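Local coordinates for CrtC domain-containing protein (Fusarium vanettenii 77-13-4, PDB 7A0Q), which probably acts as a kievitone hydratase, a lyase that adds water to the isoflavonoid kievitone, at residues Thr316-Phe321 and Gly337-Val342; Tyr283-Lys288 and Leu299-Glu304; Tyr274-Gly279 and Asp305-Gly310. One frame throughout, in Å; residues are numbered along the deposited sequence.

Contact 1: residues Thr316-Phe321 and Gly337-Val342. With IMD (imidazole), chain F.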
loop_
_atom_site.group_PDB
_atom_site.type_symbol
_atom_site.label_atom_id
_atom_site.label_comp_id
_atom_site.label_asym_id
_atom_site.label_seq_id
_atom_site.Cartn_x
_atom_site.Cartn_y
_atom_site.Cartn_z
ATOM N N THR A 316 9.908 8.450 -6.768
ATOM C CA THR A 316 10.083 7.198 -7.493
ATOM C C THR A 316 9.840 6.023 -6.557
ATOM O O THR A 316 10.223 6.071 -5.386
ATOM C CB THR A 316 11.505 7.124 -8.080
ATOM O OG1 THR A 316 11.688 8.204 -9.000
ATOM C CG2 THR A 316 11.751 5.814 -8.802
ATOM N N ALA A 317 9.202 4.965 -7.061
ATOM C CA ALA A 317 9.049 3.782 -6.225
ATOM C C ALA A 317 8.820 2.549 -7.081
ATOM O O ALA A 317 8.139 2.619 -8.107
ATOM C CB ALA A 317 7.885 3.937 -5.238
ATOM N N TYR A 318 9.369 1.419 -6.640
ATOM C CA TYR A 318 8.890 0.137 -7.132
ATOM C C TYR A 318 7.633 -0.218 -6.344
ATOM O O TYR A 318 7.677 -0.332 -5.115
ATOM C CB TYR A 318 9.954 -0.954 -6.996
ATOM C CG TYR A 318 9.629 -2.148 -7.863
ATOM C CD1 TYR A 318 8.850 -3.196 -7.382
ATOM C CD2 TYR A 318 10.065 -2.203 -9.189
ATOM C CE1 TYR A 318 8.531 -4.281 -8.190
ATOM C CE2 TYR A 318 9.750 -3.289 -10.005
ATOM C CZ TYR A 318 8.979 -4.317 -9.506
ATOM O OH TYR A 318 8.658 -5.387 -10.314
ATOM N N GLU A 319 6.505 -0.340 -7.036
ATOM C CA GLU A 319 5.230 -0.632 -6.382
ATOM C C GLU A 319 4.619 -1.807 -7.128
ATOM O O GLU A 319 3.868 -1.624 -8.085
ATOM C CB GLU A 319 4.321 0.575 -6.383
ATOM C CG GLU A 319 4.896 1.781 -5.720
ATOM C CD GLU A 319 4.626 1.802 -4.238
ATOM O OE1 GLU A 319 3.984 0.859 -3.719
ATOM O OE2 GLU A 319 5.056 2.780 -3.597
ATOM N N GLY A 320 4.943 -3.014 -6.678
ATOM C CA GLY A 320 4.727 -4.191 -7.489
ATOM C C GLY A 320 3.801 -5.229 -6.894
ATOM O O GLY A 320 3.911 -5.593 -5.719
ATOM N N PHE A 321 2.873 -5.709 -7.714
ATOM C CA PHE A 321 2.112 -6.901 -7.368
ATOM C C PHE A 321 3.062 -8.083 -7.229
ATOM O O PHE A 321 3.972 -8.259 -8.042
ATOM C CB PHE A 321 1.076 -7.176 -8.461
ATOM C CG PHE A 321 0.171 -8.333 -8.178
ATOM C CD1 PHE A 321 -0.632 -8.354 -7.047
ATOM C CD2 PHE A 321 0.097 -9.400 -9.069
ATOM C CE1 PHE A 321 -1.486 -9.423 -6.801
ATOM C CE2 PHE A 321 -0.750 -10.474 -8.834
ATOM C CZ PHE A 321 -1.549 -10.493 -7.702
ATOM N N GLY A 337 0.052 -10.000 -2.880
ATOM C CA GLY A 337 0.084 -8.704 -2.221
ATOM C C GLY A 337 0.900 -7.721 -3.014
ATOM O O GLY A 337 0.920 -7.762 -4.247
ATOM N N LEU A 338 1.585 -6.838 -2.293
ATOM C CA LEU A 338 2.355 -5.784 -2.937
ATOM C C LEU A 338 3.671 -5.577 -2.202
ATOM O O LEU A 338 3.735 -5.683 -0.972
ATOM C CB LEU A 338 1.553 -4.472 -2.987
ATOM C CG LEU A 338 2.249 -3.262 -3.626
ATOM C CD1 LEU A 338 1.272 -2.454 -4.470
ATOM C CD2 LEU A 338 2.912 -2.378 -2.550
ATOM N N VAL A 339 4.727 -5.306 -2.969
ATOM C CA VAL A 339 6.003 -4.864 -2.423
ATOM C C VAL A 339 6.225 -3.420 -2.842
ATOM O O VAL A 339 5.996 -3.052 -4.004
ATOM C CB VAL A 339 7.175 -5.761 -2.864
ATOM C CG1 VAL A 339 7.364 -5.722 -4.371
ATOM C CG2 VAL A 339 8.436 -5.321 -2.141
ATOM N N GLU A 340 6.620 -2.590 -1.883
ATOM C CA GLU A 340 7.049 -1.227 -2.150
ATOM C C GLU A 340 8.538 -1.115 -1.865
ATOM O O GLU A 340 9.000 -1.533 -0.797
ATOM C CB GLU A 340 6.267 -0.234 -1.292
ATOM C CG GLU A 340 6.826 1.165 -1.338
ATOM C CD GLU A 340 6.002 2.121 -0.519
ATOM O OE1 GLU A 340 5.023 2.666 -1.068
ATOM O OE2 GLU A 340 6.308 2.313 0.674
ATOM N N ILE A 341 9.287 -0.575 -2.825
ATOM C CA ILE A 341 10.708 -0.294 -2.647
ATOM C C ILE A 341 10.908 1.185 -2.902
ATOM O O ILE A 341 10.647 1.670 -4.012
ATOM C CB ILE A 341 11.599 -1.126 -3.578
ATOM C CG1 ILE A 341 11.240 -2.610 -3.489
ATOM C CG2 ILE A 341 13.054 -0.919 -3.203
ATOM C CD1 ILE A 341 12.031 -3.484 -4.457
ATOM N N VAL A 342 11.355 1.905 -1.879
ATOM C CA VAL A 342 11.467 3.356 -1.933
ATOM C C VAL A 342 12.853 3.763 -1.463
ATOM O O VAL A 342 13.352 3.238 -0.464
ATOM C CB VAL A 342 10.392 4.055 -1.071
ATOM C CG1 VAL A 342 10.724 5.545 -0.886
ATOM C CG2 VAL A 342 9.011 3.882 -1.697
HETATM N N1 IMD F . 3.981 2.337 1.881
HETATM C C2 IMD F . 3.476 1.984 3.085
HETATM N N3 IMD F . 2.122 2.047 3.008
HETATM C C4 IMD F . 1.783 2.428 1.765
HETATM C C5 IMD F . 2.952 2.610 1.051
#
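Glu340 OE2 is gripped by two donors, N1 of the bound imidazole at 2.6 Å and the indole N-H of Trp219, while OE1 of the same carboxylate comes within 2.5 Å of Glu319 OE2. The two glutamates lie side by side and point the same way, with carboxylate planes 85° apart. Glu340 is extended beyond CG, whereas Glu319 is bent at chi2 (-87°), which folds its CD back toward CG of Glu340. Leu338 CD2 flanks the pair, 3.6 Å from Glu319 OE1. Beneath them the strands run antiparallel and are laced by four backbone bonds, two in the Tyr318-Ile341 pair and two in the Gly320-Val339 pair; Gly320 N to Val339 O is 2.9 Å and nearly straight (172°). Tyr318 and Ile341 occupy the other face, CB against CB at 3.8 Å, and Val339 CG1 meets the edge of the Tyr318 ring. Glu319 also packs on Trp60 and Leu76 of the N-terminal half and has a long, weak ion pair with Arg89. Glu340 and Asp206 hold the imidazole, probably taken from the crystallisation liquor, between them, while Glu319 crowds the other oxygen of Glu340; the cluster lies where the barrel meets the N-terminal half.

Contact 2: residues Tyr283-Lys288 and Leu299-Glu304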
loop_
_atom_site.group_PDB
_atom_site.type_symbol
_atom_site.label_atom_id
_atom_site.label_comp_id
_atom_site.label_asym_id
_atom_site.label_seq_id
_atom_site.Cartn_x
_atom_site.Cartn_y
_atom_site.Cartn_z
ATOM N N TYR A 283 16.521 -2.888 -8.720
ATOM C CA TYR A 283 15.606 -3.513 -7.769
ATOM C C TYR A 283 15.728 -5.035 -7.819
ATOM O O TYR A 283 15.771 -5.615 -8.905
ATOM C CB TYR A 283 14.159 -3.133 -8.074
ATOM C CG TYR A 283 13.876 -1.651 -8.100
ATOM C CD1 TYR A 283 13.908 -0.894 -6.934
ATOM C CD2 TYR A 283 13.559 -1.009 -9.292
ATOM C CE1 TYR A 283 13.639 0.465 -6.961
ATOM C CE2 TYR A 283 13.297 0.347 -9.324
ATOM C CZ TYR A 283 13.327 1.077 -8.159
ATOM O OH TYR A 283 13.060 2.423 -8.204
ATOM N N PRO A 284 15.758 -5.704 -6.668
ATOM C CA PRO A 284 15.560 -7.155 -6.659
ATOM C C PRO A 284 14.106 -7.484 -6.965
ATOM O O PRO A 284 13.204 -6.666 -6.761
ATOM C CB PRO A 284 15.928 -7.551 -5.229
ATOM C CG PRO A 284 15.544 -6.336 -4.420
ATOM C CD PRO A 284 15.798 -5.140 -5.304
ATOM N N LEU A 285 13.876 -8.704 -7.460
ATOM C CA LEU A 285 12.538 -9.122 -7.869
ATOM C C LEU A 285 12.052 -10.380 -7.155
ATOM O O LEU A 285 10.977 -10.885 -7.483
ATOM C CB LEU A 285 12.475 -9.331 -9.385
ATOM C CG LEU A 285 12.564 -8.070 -10.241
ATOM C CD1 LEU A 285 12.327 -8.422 -11.698
ATOM C CD2 LEU A 285 11.547 -7.012 -9.788
ATOM N N ASP A 286 12.808 -10.898 -6.190
ATOM C CA ASP A 286 12.366 -12.004 -5.353
ATOM C C ASP A 286 12.895 -11.765 -3.950
ATOM O O ASP A 286 13.872 -11.044 -3.761
ATOM C CB ASP A 286 12.853 -13.367 -5.881
ATOM C CG ASP A 286 12.346 -13.659 -7.285
ATOM O OD1 ASP A 286 11.251 -14.241 -7.421
ATOM O OD2 ASP A 286 13.035 -13.283 -8.254
ATOM N N TRP A 287 12.223 -12.361 -2.964
ATOM C CA TRP A 287 12.563 -12.137 -1.563
ATOM C C TRP A 287 12.266 -13.390 -0.755
ATOM O O TRP A 287 11.432 -14.222 -1.130
ATOM C CB TRP A 287 11.777 -10.951 -0.950
ATOM C CG TRP A 287 11.960 -9.655 -1.666
ATOM C CD1 TRP A 287 12.826 -8.651 -1.343
ATOM C CD2 TRP A 287 11.262 -9.222 -2.835
ATOM N NE1 TRP A 287 12.718 -7.625 -2.250
ATOM C CE2 TRP A 287 11.763 -7.951 -3.176
ATOM C CE3 TRP A 287 10.259 -9.789 -3.627
ATOM C CZ2 TRP A 287 11.302 -7.238 -4.284
ATOM C CZ3 TRP A 287 9.801 -9.079 -4.722
ATOM C CH2 TRP A 287 10.322 -7.815 -5.039
ATOM N N LYS A 288 12.937 -13.492 0.389
ATOM C CA LYS A 288 12.537 -14.392 1.457
ATOM C C LYS A 288 12.273 -13.583 2.718
ATOM O O LYS A 288 13.016 -12.643 3.027
ATOM C CB LYS A 288 13.613 -15.457 1.729
ATOM C CG LYS A 288 13.629 -16.581 0.697
ATOM C CD LYS A 288 14.652 -17.661 1.039
ATOM C CE LYS A 288 15.376 -18.152 -0.208
ATOM N NZ LYS A 288 15.931 -19.530 -0.043
ATOM N N LEU A 299 8.771 -14.909 -1.912
ATOM C CA LEU A 299 7.938 -13.935 -2.607
ATOM C C LEU A 299 8.566 -13.547 -3.941
ATOM O O LEU A 299 9.791 -13.444 -4.057
ATOM C CB LEU A 299 7.721 -12.689 -1.731
ATOM C CG LEU A 299 7.395 -12.964 -0.255
ATOM C CD1 LEU A 299 8.631 -12.875 0.665
ATOM C CD2 LEU A 299 6.268 -12.037 0.234
ATOM N N SER A 300 7.722 -13.319 -4.947
ATOM C CA SER A 300 8.202 -13.045 -6.298
ATOM C C SER A 300 7.383 -11.940 -6.937
ATOM O O SER A 300 6.149 -11.987 -6.918
ATOM C CB SER A 300 8.137 -14.303 -7.169
ATOM O OG SER A 300 8.883 -15.345 -6.572
ATOM N N SER A 301 8.067 -10.962 -7.516
ATOM C CA SER A 301 7.363 -9.927 -8.254
ATOM C C SER A 301 6.692 -10.537 -9.482
ATOM O O SER A 301 7.268 -11.387 -10.169
ATOM C CB SER A 301 8.320 -8.810 -8.654
ATOM O OG SER A 301 7.613 -7.743 -9.266
ATOM N N TYR A 302 5.460 -10.099 -9.747
ATOM C CA TYR A 302 4.641 -10.702 -10.800
ATOM C C TYR A 302 5.216 -10.438 -12.188
ATOM O O TYR A 302 5.146 -11.301 -13.073
ATOM C CB TYR A 302 3.222 -10.151 -10.699
ATOM C CG TYR A 302 2.161 -10.893 -11.482
ATOM C CD1 TYR A 302 1.614 -12.079 -11.001
ATOM C CD2 TYR A 302 1.676 -10.384 -12.678
ATOM C CE1 TYR A 302 0.625 -12.748 -11.706
ATOM C CE2 TYR A 302 0.692 -11.041 -13.385
ATOM C CZ TYR A 302 0.174 -12.223 -12.893
ATOM O OH TYR A 302 -0.814 -12.877 -13.593
ATOM N N THR A 303 5.758 -9.244 -12.403
ATOM C CA THR A 303 6.387 -8.875 -13.660
ATOM C C THR A 303 7.463 -7.840 -13.360
ATOM O O THR A 303 7.448 -7.193 -12.309
ATOM C CB THR A 303 5.360 -8.351 -14.672
ATOM O OG1 THR A 303 5.951 -8.320 -15.976
ATOM C CG2 THR A 303 4.887 -6.945 -14.300
ATOM N N GLU A 304 8.411 -7.701 -14.290
ATOM C CA GLU A 304 9.641 -6.963 -14.002
ATOM C C GLU A 304 9.376 -5.475 -13.784
ATOM O O GLU A 304 9.755 -4.911 -12.752
ATOM C CB GLU A 304 10.661 -7.156 -15.131
ATOM C CG GLU A 304 11.247 -8.556 -15.241
ATOM C CD GLU A 304 10.300 -9.543 -15.906
ATOM O OE1 GLU A 304 9.256 -9.109 -16.437
ATOM O OE2 GLU A 304 10.604 -10.754 -15.905
#
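Leu285-Trp287 pair with Leu299-Ser301 in an antiparallel ladder; the axes of strands 283-288 and 299-301 approach to 4.7 Å at 168°. Trp287 and Leu299 are a hydrogen-bonded pair, with Trp287 N reaching Leu299 O and Leu299 N reaching Trp287 O, each at 2.9 Å. Asp286 and Ser300 follow as a non-hydrogen-bonded pair, and beyond them Ser301 N gives an almost straight bond to Leu285 O. Past Ser301 the second segment leaves the strand at Tyr302 and swings back at Glu304. On one face Ser300 OG donates to Asp286 OD1 at 2.7 Å, nearly in line with the C-O bond. Both residues have the group beyond CB beside their own backbone N, anti to the carbonyl carbon, and this brings hydroxyl and carboxylate together across the ladder. Arg272 salt-bridges Asp286 OD2, and Lys298 NZ is hydrogen-bonded to Ser300 OG. The opposite face is apolar: Trp287 CB touches Leu299 CD1 at 4.0 Å, and the indole lies so that Ser301 N meets its edge, 3.8 Å from CZ3. The indole also packs on Phe222, Val339 and Ile341 of other barrel strands, which marks this as the inward side. The two methyls of Leu285 meet the end of the second segment, CD2 on Ser301 CB at 3.9 Å and CD1 on Glu304 CG at 3.7 Å, the side chains of Leu285 and Glu304 crossing at about a right angle. The hairpin is therefore two-sided, with an acid held between a hydroxyl and a guanidinium on one face and an indole packed against side chains of other barrel strands on the other.

Contact 3: residues Tyr274-Gly279 and Asp305-Gly310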
loop_
_atom_site.group_PDB
_atom_site.type_symbol
_atom_site.label_atom_id
_atom_site.label_comp_id
_atom_site.label_asym_id
_atom_site.label_seq_id
_atom_site.Cartn_x
_atom_site.Cartn_y
_atom_site.Cartn_z
ATOM N N TYR A 274 15.271 -5.605 -11.838
ATOM C CA TYR A 274 14.758 -4.560 -12.717
ATOM C C TYR A 274 15.573 -3.299 -12.484
ATOM O O TYR A 274 15.592 -2.767 -11.369
ATOM C CB TYR A 274 13.271 -4.274 -12.475
ATOM C CG TYR A 274 12.759 -3.206 -13.416
ATOM C CD1 TYR A 274 12.664 -3.451 -14.784
ATOM C CD2 TYR A 274 12.410 -1.941 -12.952
ATOM C CE1 TYR A 274 12.223 -2.483 -15.656
ATOM C CE2 TYR A 274 11.959 -0.958 -13.825
ATOM C CZ TYR A 274 11.873 -1.239 -15.180
ATOM O OH TYR A 274 11.433 -0.283 -16.070
ATOM N N GLU A 275 16.243 -2.814 -13.526
ATOM C CA GLU A 275 16.960 -1.553 -13.414
ATOM C C GLU A 275 15.984 -0.390 -13.524
ATOM O O GLU A 275 15.169 -0.340 -14.447
ATOM C CB GLU A 275 18.048 -1.439 -14.486
ATOM C CG GLU A 275 19.147 -2.482 -14.376
ATOM C CD GLU A 275 20.103 -2.211 -13.228
ATOM O OE1 GLU A 275 20.046 -1.107 -12.641
ATOM O OE2 GLU A 275 20.931 -3.099 -12.910
ATOM N N SER A 276 16.074 0.537 -12.572
ATOM C CA SER A 276 15.234 1.726 -12.573
ATOM C C SER A 276 15.424 2.530 -13.852
ATOM O O SER A 276 16.539 2.660 -14.366
ATOM C CB SER A 276 15.566 2.597 -11.364
ATOM O OG SER A 276 14.835 3.808 -11.403
ATOM N N ALA A 277 14.324 3.095 -14.354
ATOM C CA ALA A 277 14.416 4.025 -15.472
ATOM C C ALA A 277 15.246 5.256 -15.129
ATOM O O ALA A 277 15.728 5.936 -16.041
ATOM C CB ALA A 277 13.014 4.453 -15.920
ATOM N N THR A 278 15.418 5.566 -13.842
ATOM C CA THR A 278 16.234 6.706 -13.441
ATOM C C THR A 278 17.719 6.435 -13.586
ATOM O O THR A 278 18.510 7.380 -13.518
ATOM C CB THR A 278 15.960 7.096 -11.988
ATOM O OG1 THR A 278 16.453 6.062 -11.127
ATOM C CG2 THR A 278 14.458 7.311 -11.738
ATOM N N GLY A 279 18.105 5.178 -13.774
ATOM C CA GLY A 279 19.496 4.790 -13.794
ATOM C C GLY A 279 20.156 4.712 -12.438
ATOM O O GLY A 279 21.363 4.445 -12.370
ATOM N N ASP A 305 8.757 -4.814 -14.761
ATOM C CA ASP A 305 8.559 -3.365 -14.721
ATOM C C ASP A 305 7.274 -3.054 -13.959
ATOM O O ASP A 305 6.168 -3.232 -14.476
ATOM C CB ASP A 305 8.520 -2.795 -16.135
ATOM C CG ASP A 305 8.279 -1.288 -16.162
ATOM O OD1 ASP A 305 8.334 -0.634 -15.095
ATOM O OD2 ASP A 305 8.038 -0.754 -17.267
ATOM N N GLN A 306 7.424 -2.582 -12.721
ATOM C CA GLN A 306 6.315 -2.034 -11.934
ATOM C C GLN A 306 6.801 -0.816 -11.157
ATOM O O GLN A 306 6.533 -0.656 -9.963
ATOM C CB GLN A 306 5.718 -3.079 -10.991
ATOM C CG GLN A 306 5.280 -4.371 -11.672
ATOM C CD GLN A 306 4.522 -5.293 -10.743
ATOM O OE1 GLN A 306 3.378 -5.028 -10.391
ATOM N NE2 GLN A 306 5.168 -6.378 -10.321
ATOM N N GLU A 307 7.524 0.072 -11.844
ATOM C CA GLU A 307 8.153 1.234 -11.227
ATOM C C GLU A 307 7.403 2.518 -11.569
ATOM O O GLU A 307 7.218 2.846 -12.748
ATOM C CB GLU A 307 9.611 1.361 -11.665
ATOM C CG GLU A 307 10.317 2.521 -10.990
ATOM C CD GLU A 307 11.702 2.767 -11.562
ATOM O OE1 GLU A 307 11.888 2.559 -12.782
ATOM O OE2 GLU A 307 12.587 3.169 -10.784
ATOM N N LEU A 308 6.988 3.244 -10.534
ATOM C CA LEU A 308 6.524 4.617 -10.678
ATOM C C LEU A 308 7.744 5.517 -10.809
ATOM O O LEU A 308 8.563 5.584 -9.887
ATOM C CB LEU A 308 5.688 5.027 -9.464
ATOM C CG LEU A 308 4.558 4.080 -9.050
ATOM C CD1 LEU A 308 3.895 4.534 -7.767
ATOM C CD2 LEU A 308 3.540 4.027 -10.146
ATOM N N VAL A 309 7.874 6.208 -11.939
ATOM C CA VAL A 309 9.102 6.921 -12.282
ATOM C C VAL A 309 8.915 8.404 -12.003
ATOM O O VAL A 309 8.147 9.091 -12.687
ATOM C CB VAL A 309 9.502 6.690 -13.741
ATOM C CG1 VAL A 309 10.777 7.469 -14.042
ATOM C CG2 VAL A 309 9.689 5.212 -14.004
ATOM N N GLY A 310 9.649 8.912 -11.017
ATOM C CA GLY A 310 9.603 10.312 -10.666
ATOM C C GLY A 310 10.828 11.052 -11.176
ATOM O O GLY A 310 11.705 10.492 -11.826
HETATM O O HOH W 1 10.849 2.077 -15.183
#
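Glu307 reaches from the end of strand 295-308 toward Tyr274, Ser276 and Ala277, its CG anti to the backbone N and the chain extended beyond. CB rests 3.9 Å from Tyr274 CE2, and CD arrives beside Ser276, with the carboxylate turned 85° from the tyrosine ring. OE1 accepts from Ala277 N at 2.9 Å through its syn lone pair, in a bond of 166°. A water donates to the same OE1 at 2.7 Å and lies 2.6 Å from Tyr274 OH, in the plane of that ring at its edge. OE2 takes the hydroxyl of Ser276; the modelled OG-OE2 separation of 2.4 Å is very short and its exact length doubtful. Tyr283 OH is hydrogen-bonded to OE2 as well. Ser276 OG in turn accepts from Thr278 N at 3.1 Å, an ST turn, and from Thr278 OG1 at 2.8 Å, inside a type I turn from Ser276 to Gly279. Asp305 covers one face of Tyr274 with a CH-pi contact, its CA 4.0 Å from the ring centroid. Apolar contact is slight: Ala277 CB touches Val309 CG2. The contact joins the ends of strands 259-275 and 295-308, which flank strand 282-291 in the barrel. Ala277 N and the water at OE1, with Tyr283 OH at OE2, would hold the carboxylate's rotation; the very short Ser276 contact is a further, less certain tie to the turn.

All three contacts lie in the eight-stranded C-terminal barrel, a lipocalin-like domain of the calycin clan. From the N terminus, strand 259-275 runs into the turn 276-279, and this segment opens contact 3. Contact 2 then forms wholly within that loop, closing the hairpin of strands 282-291 and 295-308. Residues 305-310, on the end of the same strand as 299-304, complete contact 3. Contact 1 comes afterwards, in series, as the hairpin of the last two strands, 317-328 and 331-343. Tyr318 OH joins it to contact 2 through Glu304 O and Ser301 OG, and Phe321 N meets Gln306 OE1 beside contact 3. Leu338 pairs with Gln223, so contact 1 adjoins the barrel's closing seam.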